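PDB 6IV9: Cas13d from uncultured Ruminococcus sp, which binds a CRISPR RNA and probably acts as an RNA-guided ribonuclease whose two HEPN domains dictate CRISPR RNA maturation and target cleavage. Local coordinates for residues I168-I182 and L521-M535. The protein carries 2 engineered substitutions. Residues are numbered along the deposited sequence; the frame is centred on the assembly and turned at random.
Sequences IHIQLIYNILDIEKI and LISKFDNIKEFLKIM. With nucleotides of chain B.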
loop_
_atom_site.group_PDB
_atom_site.type_symbol
_atom_site.label_atom_id
_atom_site.label_comp_id
_atom_site.label_asym_id
_atom_site.label_seq_id
_atom_site.Cartn_x
_atom_site.Cartn_y
_atom_site.Cartn_z
ATOM N N ILE A 168 -6.866 -19.675 18.924
ATOM C CA ILE A 168 -7.038 -19.713 17.446
ATOM C C ILE A 168 -7.954 -18.599 16.942
ATOM O O ILE A 168 -7.619 -17.980 15.966
ATOM C CB ILE A 168 -7.535 -21.094 16.997
ATOM C CG1 ILE A 168 -6.823 -22.229 17.734
ATOM C CG2 ILE A 168 -7.423 -21.232 15.496
ATOM C CD1 ILE A 168 -7.262 -23.600 17.320
ATOM N N HIS A 169 -9.082 -18.391 17.601
ATOM C CA HIS A 169 -10.054 -17.375 17.132
ATOM C C HIS A 169 -9.436 -15.975 17.150
ATOM O O HIS A 169 -9.655 -15.244 16.227
ATOM C CB HIS A 169 -11.339 -17.431 17.962
ATOM C CG HIS A 169 -12.061 -18.725 17.880
ATOM N ND1 HIS A 169 -11.646 -19.835 18.549
ATOM C CD2 HIS A 169 -13.169 -19.082 17.223
ATOM C CE1 HIS A 169 -12.465 -20.817 18.309
ATOM N NE2 HIS A 169 -13.399 -20.384 17.513
ATOM N N ILE A 170 -8.696 -15.654 18.198
ATOM C CA ILE A 170 -8.076 -14.310 18.349
ATOM C C ILE A 170 -7.078 -14.058 17.213
ATOM O O ILE A 170 -6.950 -12.936 16.809
ATOM C CB ILE A 170 -7.493 -14.110 19.760
ATOM C CG1 ILE A 170 -7.235 -12.634 20.050
ATOM C CG2 ILE A 170 -6.282 -14.980 20.025
ATOM C CD1 ILE A 170 -8.426 -11.774 19.782
ATOM N N GLN A 171 -6.355 -15.085 16.794
ATOM C CA GLN A 171 -5.374 -14.920 15.697
ATOM C C GLN A 171 -6.113 -14.583 14.392
ATOM O O GLN A 171 -5.649 -13.752 13.656
ATOM C CB GLN A 171 -4.466 -16.140 15.624
ATOM C CG GLN A 171 -3.602 -16.325 16.860
ATOM C CD GLN A 171 -2.636 -17.467 16.688
ATOM O OE1 GLN A 171 -1.790 -17.461 15.818
ATOM N NE2 GLN A 171 -2.786 -18.472 17.520
ATOM N N LEU A 172 -7.229 -15.248 14.140
ATOM C CA LEU A 172 -8.025 -14.926 12.936
ATOM C C LEU A 172 -8.516 -13.481 13.058
ATOM O O LEU A 172 -8.366 -12.737 12.123
ATOM C CB LEU A 172 -9.206 -15.895 12.871
ATOM C CG LEU A 172 -10.151 -15.734 11.690
ATOM C CD1 LEU A 172 -10.977 -16.991 11.490
ATOM C CD2 LEU A 172 -11.049 -14.536 11.878
ATOM N N ILE A 173 -9.005 -13.107 14.234
ATOM C CA ILE A 173 -9.558 -11.744 14.479
ATOM C C ILE A 173 -8.491 -10.663 14.264
ATOM O O ILE A 173 -8.802 -9.709 13.607
ATOM C CB ILE A 173 -10.169 -11.638 15.879
ATOM C CG1 ILE A 173 -11.443 -12.470 15.993
ATOM C CG2 ILE A 173 -10.409 -10.186 16.230
ATOM C CD1 ILE A 173 -11.915 -12.681 17.396
ATOM N N TYR A 174 -7.256 -10.873 14.716
ATOM C CA TYR A 174 -6.175 -9.866 14.530
ATOM C C TYR A 174 -5.947 -9.646 13.035
ATOM O O TYR A 174 -5.573 -8.566 12.660
ATOM C CB TYR A 174 -4.919 -10.154 15.362
ATOM C CG TYR A 174 -4.946 -9.487 16.708
ATOM C CD1 TYR A 174 -5.820 -9.919 17.672
ATOM C CD2 TYR A 174 -4.180 -8.375 16.998
ATOM C CE1 TYR A 174 -5.901 -9.309 18.904
ATOM C CE2 TYR A 174 -4.244 -7.744 18.232
ATOM C CZ TYR A 174 -5.118 -8.217 19.191
ATOM O OH TYR A 174 -5.248 -7.628 20.412
ATOM N N ASN A 175 -6.117 -10.689 12.236
ATOM C CA ASN A 175 -5.988 -10.552 10.767
ATOM C C ASN A 175 -7.087 -9.618 10.241
ATOM O O ASN A 175 -6.802 -8.840 9.360
ATOM C CB ASN A 175 -5.919 -11.905 10.077
ATOM C CG ASN A 175 -4.511 -12.446 10.100
ATOM O OD1 ASN A 175 -3.680 -12.021 9.338
ATOM N ND2 ASN A 175 -4.228 -13.351 11.001
ATOM N N ILE A 176 -8.310 -9.750 10.754
ATOM C CA ILE A 176 -9.413 -8.833 10.347
ATOM C C ILE A 176 -9.093 -7.408 10.812
ATOM O O ILE A 176 -9.288 -6.510 10.053
ATOM C CB ILE A 176 -10.793 -9.313 10.823
ATOM C CG1 ILE A 176 -11.131 -10.702 10.283
ATOM C CG2 ILE A 176 -11.852 -8.300 10.457
ATOM C CD1 ILE A 176 -12.345 -11.319 10.896
ATOM N N LEU A 177 -8.547 -7.235 12.011
ATOM C CA LEU A 177 -8.210 -5.873 12.492
ATOM C C LEU A 177 -7.167 -5.238 11.564
ATOM O O LEU A 177 -7.245 -4.056 11.365
ATOM C CB LEU A 177 -7.703 -5.938 13.927
ATOM C CG LEU A 177 -8.692 -6.502 14.937
ATOM C CD1 LEU A 177 -8.128 -6.415 16.341
ATOM C CD2 LEU A 177 -10.033 -5.818 14.836
ATOM N N ASP A 178 -6.227 -6.036 11.055
ATOM C CA ASP A 178 -5.166 -5.573 10.121
ATOM C C ASP A 178 -5.803 -5.073 8.820
ATOM O O ASP A 178 -5.319 -4.121 8.265
ATOM C CB ASP A 178 -4.134 -6.659 9.845
ATOM C CG ASP A 178 -3.201 -6.904 11.012
ATOM O OD1 ASP A 178 -3.149 -6.052 11.881
ATOM O OD2 ASP A 178 -2.547 -7.945 11.032
ATOM N N ILE A 179 -6.836 -5.764 8.355
ATOM C CA ILE A 179 -7.549 -5.337 7.124
ATOM C C ILE A 179 -8.136 -3.948 7.385
ATOM O O ILE A 179 -8.039 -3.098 6.537
ATOM C CB ILE A 179 -8.657 -6.346 6.773
ATOM C CG1 ILE A 179 -8.075 -7.655 6.240
ATOM C CG2 ILE A 179 -9.654 -5.740 5.807
ATOM C CD1 ILE A 179 -9.068 -8.763 6.093
ATOM N N GLU A 180 -8.747 -3.759 8.543
ATOM C CA GLU A 180 -9.349 -2.444 8.860
ATOM C C GLU A 180 -8.260 -1.375 9.000
ATOM O O GLU A 180 -8.501 -0.292 8.564
ATOM C CB GLU A 180 -10.403 -2.565 9.955
ATOM C CG GLU A 180 -11.527 -3.480 9.528
ATOM C CD GLU A 180 -12.604 -3.747 10.560
ATOM O OE1 GLU A 180 -12.703 -2.978 11.480
ATOM O OE2 GLU A 180 -13.298 -4.735 10.430
ATOM N N LYS A 181 -7.105 -1.712 9.576
ATOM C CA LYS A 181 -6.035 -0.698 9.756
ATOM C C LYS A 181 -5.579 -0.200 8.390
ATOM O O LYS A 181 -5.452 0.979 8.227
ATOM C CB LYS A 181 -4.737 -1.286 10.322
ATOM C CG LYS A 181 -4.760 -1.822 11.732
ATOM C CD LYS A 181 -3.409 -1.909 12.387
ATOM C CE LYS A 181 -2.343 -2.691 11.666
ATOM N NZ LYS A 181 -1.351 -3.230 12.626
ATOM N N ILE A 182 -5.327 -1.115 7.465
ATOM C CA ILE A 182 -4.846 -0.708 6.116
ATOM C C ILE A 182 -5.929 0.070 5.360
ATOM O O ILE A 182 -5.598 0.997 4.686
ATOM C CB ILE A 182 -4.202 -1.860 5.324
ATOM C CG1 ILE A 182 -3.270 -1.319 4.246
ATOM C CG2 ILE A 182 -5.231 -2.793 4.743
ATOM C CD1 ILE A 182 -1.964 -0.827 4.767
ATOM N N LEU A 521 -4.027 -6.904 2.005
ATOM C CA LEU A 521 -5.358 -7.563 2.034
ATOM C C LEU A 521 -5.207 -9.039 1.662
ATOM O O LEU A 521 -5.771 -9.849 2.328
ATOM C CB LEU A 521 -6.313 -6.882 1.052
ATOM C CG LEU A 521 -6.754 -5.464 1.391
ATOM C CD1 LEU A 521 -7.697 -4.931 0.334
ATOM C CD2 LEU A 521 -7.419 -5.419 2.744
ATOM N N ILE A 522 -4.405 -9.344 0.652
ATOM C CA ILE A 522 -4.276 -10.754 0.196
ATOM C C ILE A 522 -3.703 -11.594 1.330
ATOM O O ILE A 522 -4.189 -12.650 1.571
ATOM C CB ILE A 522 -3.397 -10.844 -1.058
ATOM C CG1 ILE A 522 -4.057 -10.173 -2.257
ATOM C CG2 ILE A 522 -3.005 -12.276 -1.352
ATOM C CD1 ILE A 522 -3.099 -9.806 -3.332
ATOM N N SER A 523 -2.690 -11.077 1.996
ATOM C CA SER A 523 -2.065 -11.824 3.106
ATOM C C SER A 523 -3.075 -12.067 4.242
ATOM O O SER A 523 -3.138 -13.158 4.737
ATOM C CB SER A 523 -0.880 -11.063 3.585
ATOM O OG SER A 523 -0.261 -11.760 4.628
ATOM N N LYS A 524 -3.834 -11.055 4.625
ATOM C CA LYS A 524 -4.802 -11.204 5.735
ATOM C C LYS A 524 -5.910 -12.197 5.365
ATOM O O LYS A 524 -6.214 -13.034 6.170
ATOM C CB LYS A 524 -5.325 -9.836 6.162
ATOM C CG LYS A 524 -4.254 -8.828 6.537
ATOM C CD LYS A 524 -3.180 -9.368 7.425
ATOM C CE LYS A 524 -1.993 -8.444 7.560
ATOM N NZ LYS A 524 -1.104 -8.847 8.667
ATOM N N PHE A 525 -6.474 -12.100 4.171
ATOM C CA PHE A 525 -7.535 -13.058 3.769
ATOM C C PHE A 525 -6.966 -14.480 3.719
ATOM O O PHE A 525 -7.633 -15.392 4.095
ATOM C CB PHE A 525 -8.202 -12.631 2.465
ATOM C CG PHE A 525 -9.246 -11.559 2.619
ATOM C CD1 PHE A 525 -10.500 -11.852 3.109
ATOM C CD2 PHE A 525 -8.977 -10.253 2.277
ATOM C CE1 PHE A 525 -11.454 -10.864 3.250
ATOM C CE2 PHE A 525 -9.935 -9.271 2.419
ATOM C CZ PHE A 525 -11.175 -9.578 2.896
ATOM N N ASP A 526 -5.740 -14.626 3.250
ATOM C CA ASP A 526 -5.094 -15.954 3.162
ATOM C C ASP A 526 -4.960 -16.534 4.573
ATOM O O ASP A 526 -5.230 -17.697 4.754
ATOM C CB ASP A 526 -3.735 -15.815 2.493
ATOM C CG ASP A 526 -3.219 -17.066 1.812
ATOM O OD1 ASP A 526 -3.944 -18.031 1.741
ATOM O OD2 ASP A 526 -2.093 -17.031 1.341
ATOM N N ASN A 527 -4.559 -15.713 5.531
ATOM C CA ASN A 527 -4.425 -16.168 6.934
ATOM C C ASN A 527 -5.792 -16.553 7.502
ATOM O O ASN A 527 -5.900 -17.574 8.138
ATOM C CB ASN A 527 -3.792 -15.092 7.806
ATOM C CG ASN A 527 -2.308 -14.968 7.568
ATOM O OD1 ASN A 527 -1.672 -15.908 7.148
ATOM N ND2 ASN A 527 -1.760 -13.803 7.823
ATOM N N ILE A 528 -6.792 -15.723 7.251
ATOM C CA ILE A 528 -8.155 -15.977 7.782
ATOM C C ILE A 528 -8.668 -17.289 7.194
ATOM O O ILE A 528 -9.188 -18.081 7.928
ATOM C CB ILE A 528 -9.082 -14.794 7.458
ATOM C CG1 ILE A 528 -8.657 -13.521 8.194
ATOM C CG2 ILE A 528 -10.524 -15.164 7.731
ATOM C CD1 ILE A 528 -9.216 -12.256 7.631
ATOM N N LYS A 529 -8.469 -17.507 5.907
ATOM C CA LYS A 529 -8.951 -18.770 5.298
ATOM C C LYS A 529 -8.252 -19.967 5.965
ATOM O O LYS A 529 -8.909 -20.947 6.206
ATOM C CB LYS A 529 -8.852 -18.715 3.775
ATOM C CG LYS A 529 -7.500 -18.993 3.176
ATOM C CD LYS A 529 -7.451 -20.290 2.434
ATOM C CE LYS A 529 -6.106 -20.548 1.807
ATOM N NZ LYS A 529 -5.001 -20.411 2.778
ATOM N N GLU A 530 -6.960 -19.849 6.238
ATOM C CA GLU A 530 -6.202 -20.946 6.887
ATOM C C GLU A 530 -6.688 -21.186 8.320
ATOM O O GLU A 530 -6.814 -22.312 8.685
ATOM C CB GLU A 530 -4.702 -20.696 6.793
ATOM C CG GLU A 530 -3.888 -21.961 6.673
ATOM C CD GLU A 530 -4.268 -22.916 5.552
ATOM O OE1 GLU A 530 -4.736 -22.465 4.514
ATOM O OE2 GLU A 530 -4.072 -24.104 5.734
ATOM N N PHE A 531 -6.935 -20.137 9.093
ATOM C CA PHE A 531 -7.427 -20.325 10.477
ATOM C C PHE A 531 -8.795 -21.018 10.463
ATOM O O PHE A 531 -9.011 -21.880 11.283
ATOM C CB PHE A 531 -7.422 -19.011 11.256
ATOM C CG PHE A 531 -6.064 -18.629 11.768
ATOM C CD1 PHE A 531 -5.378 -19.450 12.640
ATOM C CD2 PHE A 531 -5.448 -17.476 11.338
ATOM C CE1 PHE A 531 -4.115 -19.117 13.084
ATOM C CE2 PHE A 531 -4.189 -17.138 11.794
ATOM C CZ PHE A 531 -3.527 -17.956 12.667
ATOM N N LEU A 532 -9.684 -20.632 9.553
ATOM C CA LEU A 532 -11.018 -21.284 9.491
ATOM C C LEU A 532 -10.821 -22.760 9.150
ATOM O O LEU A 532 -11.411 -23.579 9.765
ATOM C CB LEU A 532 -11.865 -20.601 8.422
ATOM C CG LEU A 532 -12.427 -19.239 8.796
ATOM C CD1 LEU A 532 -13.111 -18.596 7.614
ATOM C CD2 LEU A 532 -13.382 -19.344 9.962
ATOM N N LYS A 533 -9.979 -23.046 8.177
ATOM C CA LYS A 533 -9.718 -24.441 7.762
ATOM C C LYS A 533 -9.180 -25.259 8.940
ATOM O O LYS A 533 -9.599 -26.373 9.096
ATOM C CB LYS A 533 -8.764 -24.445 6.573
ATOM C CG LYS A 533 -8.355 -25.829 6.125
ATOM C CD LYS A 533 -7.537 -25.845 4.874
ATOM C CE LYS A 533 -8.080 -24.926 3.813
ATOM N NZ LYS A 533 -7.821 -25.474 2.462
ATOM N N ILE A 534 -8.289 -24.702 9.741
ATOM C CA ILE A 534 -7.737 -25.449 10.899
ATOM C C ILE A 534 -8.857 -25.699 11.911
ATOM O O ILE A 534 -9.005 -26.821 12.342
ATOM C CB ILE A 534 -6.580 -24.669 11.533
ATOM C CG1 ILE A 534 -5.302 -24.804 10.715
ATOM C CG2 ILE A 534 -6.363 -25.080 12.972
ATOM C CD1 ILE A 534 -4.359 -23.649 10.902
ATOM N N MET A 535 -9.620 -24.667 12.245
ATOM C CA MET A 535 -10.692 -24.802 13.261
ATOM C C MET A 535 -11.746 -25.824 12.818
ATOM O O MET A 535 -12.268 -26.516 13.663
ATOM C CB MET A 535 -11.326 -23.452 13.592
ATOM C CG MET A 535 -10.428 -22.607 14.440
ATOM S SD MET A 535 -11.154 -21.090 15.057
ATOM C CE MET A 535 -11.207 -20.150 13.540
ATOM P P U B 23 3.857 -17.040 15.901
ATOM O OP1 U B 23 3.017 -18.250 15.901
ATOM O OP2 U B 23 4.980 -16.897 14.998
ATOM O "O5'" U B 23 2.840 -15.839 15.609
ATOM C "C5'" U B 23 3.274 -14.537 15.151
ATOM C "C4'" U B 23 2.105 -13.869 14.426
ATOM O "O4'" U B 23 1.894 -14.611 13.198
ATOM C "C3'" U B 23 0.769 -13.961 15.181
ATOM O "O3'" U B 23 0.041 -12.762 15.029
ATOM C "C2'" U B 23 0.043 -15.091 14.496
ATOM O "O2'" U B 23 -1.375 -15.074 14.662
ATOM C "C1'" U B 23 0.528 -14.942 13.050
ATOM N N1 U B 23 0.425 -16.223 12.336
ATOM C C2 U B 23 -0.478 -16.330 11.293
ATOM O O2 U B 23 -1.164 -15.413 10.926
ATOM N N3 U B 23 -0.570 -17.580 10.733
ATOM C C4 U B 23 0.103 -18.699 11.097
ATOM O O4 U B 23 -0.117 -19.754 10.505
ATOM C C5 U B 23 1.039 -18.510 12.164
ATOM C C6 U B 23 1.170 -17.306 12.723
ATOM P P C B 24 0.231 -11.587 16.078
ATOM O OP1 C B 24 -0.491 -10.427 15.542
ATOM O OP2 C B 24 1.590 -11.564 16.543
ATOM O "O5'" C B 24 -0.600 -12.077 17.354
ATOM C "C5'" C B 24 -1.980 -11.729 17.495
ATOM C "C4'" C B 24 -2.554 -12.336 18.749
ATOM O "O4'" C B 24 -2.658 -13.777 18.609
ATOM C "C3'" C B 24 -1.715 -12.148 19.975
ATOM O "O3'" C B 24 -1.966 -10.877 20.497
ATOM C "C2'" C B 24 -2.236 -13.267 20.875
ATOM O "O2'" C B 24 -3.465 -12.920 21.483
ATOM C "C1'" C B 24 -2.382 -14.389 19.865
ATOM N N1 C B 24 -1.199 -15.279 19.714
ATOM C C2 C B 24 -1.102 -16.410 20.547
ATOM O O2 C B 24 -1.983 -16.596 21.404
ATOM N N3 C B 24 -0.037 -17.237 20.417
ATOM C C4 C B 24 0.867 -17.017 19.448
ATOM N N4 C B 24 1.864 -17.893 19.298
ATOM C C5 C B 24 0.776 -15.892 18.575
ATOM C C6 C B 24 -0.256 -15.051 18.751
ATOM P P A B 28 1.964 -4.368 11.628
ATOM O OP1 A B 28 0.675 -5.060 11.423
ATOM O OP2 A B 28 2.367 -3.924 13.010
ATOM O "O5'" A B 28 3.210 -5.255 11.154
ATOM C "C5'" A B 28 3.181 -6.157 10.014
ATOM C "C4'" A B 28 4.271 -7.153 10.262
ATOM O "O4'" A B 28 5.569 -6.479 10.332
ATOM C "C3'" A B 28 4.151 -7.927 11.578
ATOM O "O3'" A B 28 4.834 -9.167 11.391
ATOM C "C2'" A B 28 5.024 -7.119 12.538
ATOM O "O2'" A B 28 5.496 -7.844 13.667
ATOM C "C1'" A B 28 6.144 -6.641 11.608
ATOM N N9 A B 28 6.759 -5.358 12.021
ATOM C C8 A B 28 6.088 -4.232 12.418
ATOM N N7 A B 28 6.876 -3.236 12.742
ATOM C C5 A B 28 8.151 -3.737 12.535
ATOM C C6 A B 28 9.423 -3.197 12.770
ATOM N N6 A B 28 9.623 -1.955 13.191
ATOM N N1 A B 28 10.493 -3.960 12.489
ATOM C C2 A B 28 10.294 -5.210 12.056
ATOM N N3 A B 28 9.146 -5.868 11.890
ATOM C C4 A B 28 8.096 -5.064 12.155
#
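Ile528 is one of several interlocking knobs between helices 168-197 and 511-535, seated among Leu172, Asn175, Ile176 and Ile179; Phe531 sits likewise among Ile168, Gln171, Leu172 and Asn175. The short segments run antiparallel, axes 8.9 Å apart at 160°. The apolar side is dense: Ile179 CD1 lies over the Phe525 ring, 4.0 Å from its centroid, and helix 556-570 backs Phe525 and Ile528. Tightest is Ile168 CG2 against Met535 CG, 3.5 Å. Met535 SD stands 3.4 Å above the centre of the His169 ring, whose ND1 hydrogen-bonds Asp166 OD1 and NE2 the backbone O of Glu543.

The RNA side is looser and polar, with Lys524 partly exposed. Asn527 ND2 donates to Asn175 OD1 at 3.0 Å from above the carbonyl plane, while Asn175 ND2 donates to Gln171 O, fixing the amide's rotation. Lys524 bends at chi2 (-45°), crosses Asn175 and brings NZ to 2.9 Å from Asp178 OD2. Gln171 CB covers a face of Phe531; its OE1 accepts a hydrogen bond from O2' of U23 of chain B, 2.7 Å away. Lys181 NZ hydrogen-bonds OP1 of A28 of chain B and weakly salt-bridges Asp178 OD1. A greasy seam thus underlies a rim contacting the RNA backbone, where Asp178, about 4 Å from a magnesium ion, probably tempers both lysine charges.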